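Local coordinates for protein sialidase B (Streptococcus pneumoniae serotype 4, PDB 4XJW) that cleaves terminal sialic acid from glycoconjugates at alpha-(2->3), alpha-(2->6) and alpha-(2->8) linkages, acting as an intramolecular trans-sialidase, at residues I467-T472 against L476-S481; G457-L460 against R465-F468; G8-N13 against I17-L22. The protein carries 1 engineered substitution. All coordinates share one frame; numbering follows the deposited sequence. Where two conformers were deposited one is given.

Interaction 1 (I467-T472 against L476-S481)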
loop_
_atom_site.group_PDB
_atom_site.type_symbol
_atom_site.label_atom_id
_atom_site.label_comp_id
_atom_site.label_asym_id
_atom_site.label_seq_id
_atom_site.Cartn_x
_atom_site.Cartn_y
_atom_site.Cartn_z
ATOM N N ILE A 467 12.313 11.563 -17.327
ATOM C CA ILE A 467 11.257 10.781 -17.967
ATOM C C ILE A 467 10.345 10.142 -16.931
ATOM O O ILE A 467 10.815 9.486 -15.991
ATOM C CB ILE A 467 11.812 9.665 -18.866
ATOM C CG1 ILE A 467 12.795 10.224 -19.894
ATOM C CG2 ILE A 467 10.647 8.917 -19.578
ATOM C CD1 ILE A 467 13.273 9.177 -20.896
ATOM N N PHE A 468 9.039 10.299 -17.129
ATOM C CA PHE A 468 8.049 9.578 -16.329
ATOM C C PHE A 468 7.230 8.687 -17.236
ATOM O O PHE A 468 6.641 9.166 -18.204
ATOM C CB PHE A 468 7.114 10.551 -15.617
ATOM C CG PHE A 468 7.704 11.172 -14.380
ATOM C CD1 PHE A 468 7.651 10.503 -13.161
ATOM C CD2 PHE A 468 8.293 12.424 -14.437
ATOM C CE1 PHE A 468 8.183 11.064 -12.022
ATOM C CE2 PHE A 468 8.826 13.011 -13.293
ATOM C CZ PHE A 468 8.764 12.323 -12.084
ATOM N N ALA A 469 7.184 7.396 -16.912
ATOM C CA ALA A 469 6.341 6.453 -17.641
ATOM C C ALA A 469 4.878 6.603 -17.247
ATOM O O ALA A 469 4.546 6.766 -16.059
ATOM C CB ALA A 469 6.804 5.029 -17.410
ATOM N N THR A 470 4.003 6.542 -18.251
ATOM C CA THR A 470 2.561 6.459 -18.025
ATOM C C THR A 470 2.026 5.427 -19.008
ATOM O O THR A 470 2.737 5.033 -19.937
ATOM C CB THR A 470 1.846 7.802 -18.261
ATOM O OG1 THR A 470 1.738 8.046 -19.676
ATOM C CG2 THR A 470 2.601 8.967 -17.601
ATOM N N TYR A 471 0.795 4.974 -18.804
ATOM C CA TYR A 471 0.176 4.049 -19.747
ATOM C C TYR A 471 -1.233 4.488 -20.084
ATOM O O TYR A 471 -1.856 5.271 -19.360
ATOM C CB TYR A 471 0.167 2.622 -19.197
ATOM C CG TYR A 471 -0.629 2.463 -17.927
ATOM C CD1 TYR A 471 -1.981 2.122 -17.968
ATOM C CD2 TYR A 471 -0.034 2.622 -16.685
ATOM C CE1 TYR A 471 -2.715 1.970 -16.804
ATOM C CE2 TYR A 471 -0.755 2.475 -15.524
ATOM C CZ TYR A 471 -2.092 2.151 -15.582
ATOM O OH TYR A 471 -2.795 2.012 -14.402
ATOM N N THR A 472 -1.720 4.005 -21.219
ATOM C CA THR A 472 -3.112 4.195 -21.593
ATOM C C THR A 472 -3.481 3.035 -22.489
ATOM O O THR A 472 -2.675 2.134 -22.700
ATOM C CB THR A 472 -3.348 5.549 -22.299
ATOM O OG1 THR A 472 -4.756 5.753 -22.484
ATOM C CG2 THR A 472 -2.665 5.578 -23.636
ATOM N N LEU A 476 2.394 2.615 -24.048
ATOM C CA LEU A 476 3.071 3.345 -22.985
ATOM C C LEU A 476 3.273 4.763 -23.494
ATOM O O LEU A 476 3.584 4.980 -24.668
ATOM C CB LEU A 476 4.417 2.717 -22.640
ATOM C CG LEU A 476 4.406 1.307 -22.068
ATOM C CD1 LEU A 476 5.794 0.866 -21.654
ATOM C CD2 LEU A 476 3.450 1.240 -20.878
ATOM N N THR A 477 3.072 5.740 -22.623
ATOM C CA THR A 477 3.259 7.121 -23.015
ATOM C C THR A 477 4.293 7.728 -22.088
ATOM O O THR A 477 3.988 8.083 -20.937
ATOM C CB THR A 477 1.954 7.937 -22.976
ATOM O OG1 THR A 477 0.899 7.210 -23.624
ATOM C CG2 THR A 477 2.148 9.274 -23.680
ATOM N N TYR A 478 5.524 7.827 -22.576
ATOM C CA TYR A 478 6.589 8.432 -21.782
ATOM C C TYR A 478 6.485 9.949 -21.794
ATOM O O TYR A 478 6.387 10.571 -22.857
ATOM C CB TYR A 478 7.957 7.978 -22.291
ATOM C CG TYR A 478 8.157 6.469 -22.251
ATOM C CD1 TYR A 478 7.810 5.668 -23.338
ATOM C CD2 TYR A 478 8.708 5.852 -21.136
ATOM C CE1 TYR A 478 7.993 4.281 -23.303
ATOM C CE2 TYR A 478 8.908 4.488 -21.093
ATOM C CZ TYR A 478 8.555 3.706 -22.176
ATOM O OH TYR A 478 8.769 2.350 -22.105
ATOM N N LEU A 479 6.494 10.550 -20.612
ATOM C CA LEU A 479 6.474 11.999 -20.513
ATOM C C LEU A 479 7.895 12.491 -20.265
ATOM O O LEU A 479 8.538 12.117 -19.271
ATOM C CB LEU A 479 5.521 12.450 -19.402
ATOM C CG LEU A 479 4.109 11.869 -19.499
ATOM C CD1 LEU A 479 3.210 12.498 -18.454
ATOM C CD2 LEU A 479 3.537 12.083 -20.901
ATOM N N ILE A 480 8.389 13.328 -21.174
ATOM C CA ILE A 480 9.776 13.762 -21.159
ATOM C C ILE A 480 9.871 15.261 -20.934
ATOM O O ILE A 480 9.159 16.037 -21.585
ATOM C CB ILE A 480 10.463 13.389 -22.482
ATOM C CG1 ILE A 480 10.393 11.882 -22.720
ATOM C CG2 ILE A 480 11.925 13.832 -22.490
ATOM C CD1 ILE A 480 10.979 11.444 -24.057
ATOM N N SER A 481 10.744 15.664 -20.006
ATOM C CA SER A 481 11.081 17.076 -19.799
ATOM C C SER A 481 12.582 17.271 -19.766
ATOM O O SER A 481 13.302 16.538 -19.080
ATOM C CB SER A 481 10.480 17.618 -18.498
ATOM O OG SER A 481 10.934 18.952 -18.266
#
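Ile-467 lies side by side with Ile-480, CG1 to CG1 4.1 Å, near one end of a beta hairpin (strands 466-472 and 475-481) in the sialidase beta-propeller. With CG1 beside the backbone N (chi1 -54°), CG2 falls anti to that N and rests against CB and CD2 of Tyr-478. Phe-468 and Leu-479 form a hydrogen-bonded antiparallel pair, Phe-468 N to Leu-479 O being 2.9 Å; the phenylalanine ring itself leads away from the partner strand. Ala-469 CB approaches Tyr-478 CD2 at 4.3 Å. That tyrosine stacks on Trp-537 and bonds through OH to Thr-516. Thr-470 reinforces the backbone ladder with its side chain: its N makes only a weak bond to Thr-477 O, whereas OG1 reaches the same oxygen at 2.6 Å, in the carbonyl plane and on a lone pair. Thr-477 N gives a bond of 2.8 Å to Thr-470 O. The chi1 of 76° turns OG1 toward Thr-477 and lays CG2 across Leu-479 CD1, 3.7 Å away, at about a right angle. Tyr-471 CB meets Leu-476 CD2, while its ring swings off to Tyr-451 and comes within about 4 Å (nearest side-chain atoms) of the predicted active-site Glu-503, so the hairpin adjoins the catalytic region. At Thr-472 the methyl CG2 obliquely approaches Thr-477 OG1 at 3.9 Å, a hydroxyl that is hydrogen-bonded to Glu-475 OE2.

Interaction 2 (G457-L460 against R465-F468)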
loop_
_atom_site.group_PDB
_atom_site.type_symbol
_atom_site.label_atom_id
_atom_site.label_comp_id
_atom_site.label_asym_id
_atom_site.label_seq_id
_atom_site.Cartn_x
_atom_site.Cartn_y
_atom_site.Cartn_z
ATOM N N GLY A 457 10.468 8.001 -11.457
ATOM C CA GLY A 457 10.773 8.543 -12.767
ATOM C C GLY A 457 12.250 8.272 -12.997
ATOM O O GLY A 457 12.939 7.734 -12.105
ATOM N N LEU A 458 12.742 8.634 -14.176
ATOM C CA LEU A 458 14.131 8.351 -14.539
ATOM C C LEU A 458 14.881 9.614 -14.910
ATOM O O LEU A 458 14.464 10.364 -15.791
ATOM C CB LEU A 458 14.173 7.379 -15.719
ATOM C CG LEU A 458 15.580 7.028 -16.218
ATOM C CD1 LEU A 458 16.314 6.138 -15.244
ATOM C CD2 LEU A 458 15.470 6.335 -17.562
ATOM N N ALA A 459 15.969 9.859 -14.189
ATOM C CA ALA A 459 16.893 10.933 -14.511
ATOM C C ALA A 459 18.062 10.321 -15.243
ATOM O O ALA A 459 18.717 9.408 -14.753
ATOM C CB ALA A 459 17.370 11.611 -13.242
ATOM N N LEU A 460 18.341 10.806 -16.441
ATOM C CA LEU A 460 19.419 10.218 -17.231
ATOM C C LEU A 460 20.790 10.623 -16.721
ATOM O O LEU A 460 20.972 11.733 -16.227
ATOM C CB LEU A 460 19.270 10.580 -18.701
ATOM C CG LEU A 460 18.087 9.857 -19.338
ATOM C CD1 LEU A 460 18.028 10.133 -20.806
ATOM C CD2 LEU A 460 18.174 8.360 -19.062
ATOM N N ARG A 465 17.810 15.235 -18.763
ATOM C CA ARG A 465 16.508 14.725 -19.167
ATOM C C ARG A 465 15.805 13.974 -18.040
ATOM O O ARG A 465 16.406 13.134 -17.368
ATOM C CB ARG A 465 16.639 13.822 -20.398
ATOM C CG ARG A 465 15.340 13.121 -20.782
ATOM C CD ARG A 465 15.361 12.652 -22.212
ATOM N NE ARG A 465 15.202 13.775 -23.133
ATOM C CZ ARG A 465 14.941 13.641 -24.429
ATOM N NH1 ARG A 465 14.814 12.436 -24.955
ATOM N NH2 ARG A 465 14.800 14.714 -25.195
ATOM N N LEU A 466 14.527 14.290 -17.851
ATOM C CA LEU A 466 13.650 13.549 -16.947
ATOM C C LEU A 466 12.577 12.804 -17.723
ATOM O O LEU A 466 11.990 13.342 -18.667
ATOM C CB LEU A 466 12.960 14.506 -15.991
ATOM C CG LEU A 466 13.913 15.451 -15.277
ATOM C CD1 LEU A 466 13.095 16.468 -14.513
ATOM C CD2 LEU A 466 14.848 14.674 -14.346
ATOM N N ILE A 467 12.313 11.563 -17.327
ATOM C CA ILE A 467 11.257 10.781 -17.967
ATOM C C ILE A 467 10.345 10.142 -16.931
ATOM O O ILE A 467 10.815 9.486 -15.991
ATOM C CB ILE A 467 11.812 9.665 -18.866
ATOM C CG1 ILE A 467 12.795 10.224 -19.894
ATOM C CG2 ILE A 467 10.647 8.917 -19.578
ATOM C CD1 ILE A 467 13.273 9.177 -20.896
ATOM N N PHE A 468 9.039 10.299 -17.129
ATOM C CA PHE A 468 8.049 9.578 -16.329
ATOM C C PHE A 468 7.230 8.687 -17.236
ATOM O O PHE A 468 6.641 9.166 -18.204
ATOM C CB PHE A 468 7.114 10.551 -15.617
ATOM C CG PHE A 468 7.704 11.172 -14.380
ATOM C CD1 PHE A 468 7.651 10.503 -13.161
ATOM C CD2 PHE A 468 8.293 12.424 -14.437
ATOM C CE1 PHE A 468 8.183 11.064 -12.022
ATOM C CE2 PHE A 468 8.826 13.011 -13.293
ATOM C CZ PHE A 468 8.764 12.323 -12.084
#
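Leu-458 and Ile-467 exchange both of their backbone bonds as a hydrogen-bonded antiparallel pair: Leu-458 N meets Ile-467 O at 2.8 Å, and Ile-467 N meets Leu-458 O at 2.9 Å. Leu-458 O is approached a second time, by the CA-H of Leu-466, with CA 3.5 Å from the oxygen. Two residues nearer the turn, Leu-460 N reaches Arg-465 O over 3.2 Å, longer but straight (170° at the hydrogen), so one more bond follows the last bridge as the strands enter the loop. Other backbone groups are satisfied from neighbouring elements: Leu-460 O accepts from Lys-296 NZ, Gly-457 bonds to Ile-292, and Leu-466 to Ser-481. Arg-465 N is bonded within the turn to Ser-463 OG. The guanidinium of Arg-465 is also well supplied, with NE in a salt bridge to Asp-482 and NH1 shared between Glu-535 and Ser-533 O. Its chain sets out with CG anti to the backbone N (chi1 173°), and its CD lies 3.9 Å from Leu-460 CD1 in one of the two leucine conformers, so this side-by-side packing is less certain. Across the other side of the sheet Ala-459 CB touches Leu-466 CD2 at 4.1 Å. At the far end Gly-457 CA sits 3.7 Å from Phe-468 CE1, obliquely to the ring. Leu-458 lies about 5 Å (nearest side-chain atoms) from the bound inhibitor. These bonds join strands 451-459 and 466-472 as a beta hairpin, part of the four-stranded antiparallel meander that forms a blade of the sialidase propeller.

Interaction 3 (G8-N13 against I17-L22)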
loop_
_atom_site.group_PDB
_atom_site.type_symbol
_atom_site.label_atom_id
_atom_site.label_comp_id
_atom_site.label_asym_id
_atom_site.label_seq_id
_atom_site.Cartn_x
_atom_site.Cartn_y
_atom_site.Cartn_z
ATOM N N GLY A 8 9.462 -22.474 27.077
ATOM C CA GLY A 8 9.980 -22.250 25.743
ATOM C C GLY A 8 10.714 -23.398 25.086
ATOM O O GLY A 8 10.793 -24.495 25.633
ATOM N N SER A 9 11.255 -23.122 23.901
ATOM C CA SER A 9 11.924 -24.119 23.078
ATOM C C SER A 9 11.020 -25.325 22.860
ATOM O O SER A 9 11.418 -26.465 23.110
ATOM C CB SER A 9 13.255 -24.546 23.703
ATOM O OG SER A 9 13.935 -23.439 24.277
ATOM N N TYR A 10 9.791 -25.061 22.418
ATOM C CA TYR A 10 8.855 -26.123 22.062
ATOM C C TYR A 10 8.889 -26.374 20.562
ATOM O O TYR A 10 8.614 -25.476 19.767
ATOM C CB TYR A 10 7.423 -25.760 22.463
ATOM C CG TYR A 10 7.180 -25.621 23.946
ATOM C CD1 TYR A 10 7.011 -26.743 24.751
ATOM C CD2 TYR A 10 7.094 -24.365 24.540
ATOM C CE1 TYR A 10 6.783 -26.615 26.106
ATOM C CE2 TYR A 10 6.860 -24.231 25.891
ATOM C CZ TYR A 10 6.705 -25.358 26.670
ATOM O OH TYR A 10 6.472 -25.221 28.021
ATOM N N GLN A 11 9.231 -27.597 20.180
ATOM C CA GLN A 11 9.175 -27.991 18.788
ATOM C C GLN A 11 7.787 -28.535 18.496
ATOM O O GLN A 11 7.344 -29.488 19.135
ATOM C CB GLN A 11 10.234 -29.044 18.481
ATOM C CG GLN A 11 11.642 -28.556 18.765
ATOM C CD GLN A 11 11.975 -27.310 17.970
ATOM O OE1 GLN A 11 11.836 -27.294 16.747
ATOM N NE2 GLN A 11 12.395 -26.256 18.661
ATOM N N LEU A 12 7.096 -27.907 17.551
ATOM C CA LEU A 12 5.791 -28.375 17.118
ATOM C C LEU A 12 5.981 -29.183 15.839
ATOM O O LEU A 12 6.127 -28.628 14.749
ATOM C CB LEU A 12 4.842 -27.191 16.892
ATOM C CG LEU A 12 4.747 -26.174 18.032
ATOM C CD1 LEU A 12 3.788 -25.062 17.681
ATOM C CD2 LEU A 12 4.321 -26.830 19.335
ATOM N N ASN A 13 6.017 -30.505 15.979
ATOM C CA ASN A 13 6.177 -31.369 14.823
ATOM C C ASN A 13 4.972 -32.274 14.639
ATOM O O ASN A 13 5.061 -33.485 14.847
ATOM C CB ASN A 13 7.459 -32.200 14.936
ATOM C CG ASN A 13 8.711 -31.342 14.935
ATOM O OD1 ASN A 13 9.041 -30.706 13.934
ATOM N ND2 ASN A 13 9.420 -31.328 16.055
ATOM N N ILE A 17 1.514 -30.835 22.413
ATOM C CA ILE A 17 2.250 -30.845 23.666
ATOM C C ILE A 17 1.290 -30.398 24.766
ATOM O O ILE A 17 0.708 -29.317 24.675
ATOM C CB ILE A 17 3.462 -29.902 23.593
ATOM C CG1 ILE A 17 4.449 -30.399 22.532
ATOM C CG2 ILE A 17 4.135 -29.772 24.959
ATOM C CD1 ILE A 17 5.497 -29.388 22.119
ATOM N N ASP A 18 1.102 -31.248 25.775
ATOM C CA ASP A 18 0.212 -30.966 26.896
ATOM C C ASP A 18 0.956 -30.123 27.920
ATOM O O ASP A 18 2.036 -30.508 28.371
ATOM C CB ASP A 18 -0.231 -32.286 27.549
ATOM C CG ASP A 18 -1.441 -32.121 28.459
ATOM O OD1 ASP A 18 -1.866 -30.973 28.687
ATOM O OD2 ASP A 18 -1.966 -33.147 28.954
ATOM N N ILE A 19 0.393 -28.969 28.275
ATOM C CA ILE A 19 0.948 -28.133 29.340
ATOM C C ILE A 19 -0.093 -27.884 30.436
ATOM O O ILE A 19 -0.020 -26.897 31.178
ATOM C CB ILE A 19 1.508 -26.784 28.799
ATOM C CG1 ILE A 19 0.403 -25.979 28.100
ATOM C CG2 ILE A 19 2.671 -27.025 27.847
ATOM C CD1 ILE A 19 0.876 -24.636 27.551
ATOM N N SER A 20 -1.057 -28.797 30.536
ATOM C CA SER A 20 -2.173 -28.668 31.471
ATOM C C SER A 20 -1.748 -28.484 32.928
ATOM O O SER A 20 -2.240 -27.586 33.611
ATOM C CB SER A 20 -3.114 -29.869 31.356
ATOM O OG SER A 20 -3.701 -29.939 30.075
ATOM N N SER A 21 -0.837 -29.330 33.399
ATOM C CA SER A 21 -0.432 -29.304 34.800
ATOM C C SER A 21 0.268 -27.998 35.173
ATOM O O SER A 21 0.241 -27.575 36.332
ATOM C CB SER A 21 0.478 -30.491 35.120
ATOM O OG SER A 21 1.658 -30.454 34.346
ATOM N N LEU A 22 0.884 -27.362 34.182
ATOM C CA LEU A 22 1.673 -26.155 34.405
ATOM C C LEU A 22 0.833 -24.881 34.351
ATOM O O LEU A 22 1.324 -23.795 34.658
ATOM C CB LEU A 22 2.795 -26.080 33.373
ATOM C CG LEU A 22 3.824 -27.198 33.469
ATOM C CD1 LEU A 22 4.745 -27.192 32.254
ATOM C CD2 LEU A 22 4.615 -27.058 34.759
#
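Tyr-10, Leu-12 and Ile-17 make a small apolar contact between the two sheets of the N-terminal concanavalin-like beta-sandwich. Strand 5-13 belongs to one sheet and pairs with strand 166-173; strand 17-18 is an outermost strand of the other and pairs with 147-150. The chain thus passes from sheet to sheet within a few residues, and no hydrogen bond spans the two segments. Contact centres on Ile-17 CD1, which has three neighbours: Gln-11 O at 3.5 Å, Leu-12 CD2 at 4.0 Å, and the Tyr-10 ring, whose CD1 is also 4.0 Å away. With CG1 set beside its backbone N (chi1 -64°), the isoleucine extends its end toward strand 5-13, crossing Leu-12 at about a right angle and meeting the tyrosine obliquely. Beyond the ring, Tyr-10 OH comes to 4.2 Å from Ile-19 CG2, so the aromatic group runs beside both isoleucines. One face of that ring is overlain by Gly-8 O, 3.8 Å above its plane and offset toward the rim. Ser-9 and Tyr-10 both face Ile-167 in a G1 beta bulge, Ser-9 taking the left-handed helical conformation (phi 53°, psi 51°), and Tyr-10 points toward Ile-17. Phe-5, Leu-150 and Ile-170 pack around the tyrosine as well. Asp-18 to Ser-20 form an Asx turn where strand 17-18 ends, and Asp-18 OD2 also forms a salt bridge with Lys-147. Ser-20 OG donates to the syn lone pair of Asp-18 OD1, and Ser-20 N reaches the same oxygen over 3.0 Å, from above the carboxylate plane.

In the fold
Interactions 1 and 2 are successive hairpins of one propeller sheet: both use strand 466-472, share Ile-467 and Phe-468, and touch where Ser-481 O comes to 2.8 Å from Leu-466 N, a probable hydrogen bond. Their centres are about 9 Å apart. Both rest on backbone ladders, but interaction 1 is wholly buried and runs toward the active-site region, whereas interaction 2 is mostly buried but includes the partly exposed Ala-459 and Arg-465, whose guanidinium pairs with acids outside the hairpin. Interaction 3 lies in the N-terminal domain across the chain's centre, its centre about 58 Å from that of interaction 1. Only partly buried, it joins different sheets by van der Waals packing, without a hydrogen bond.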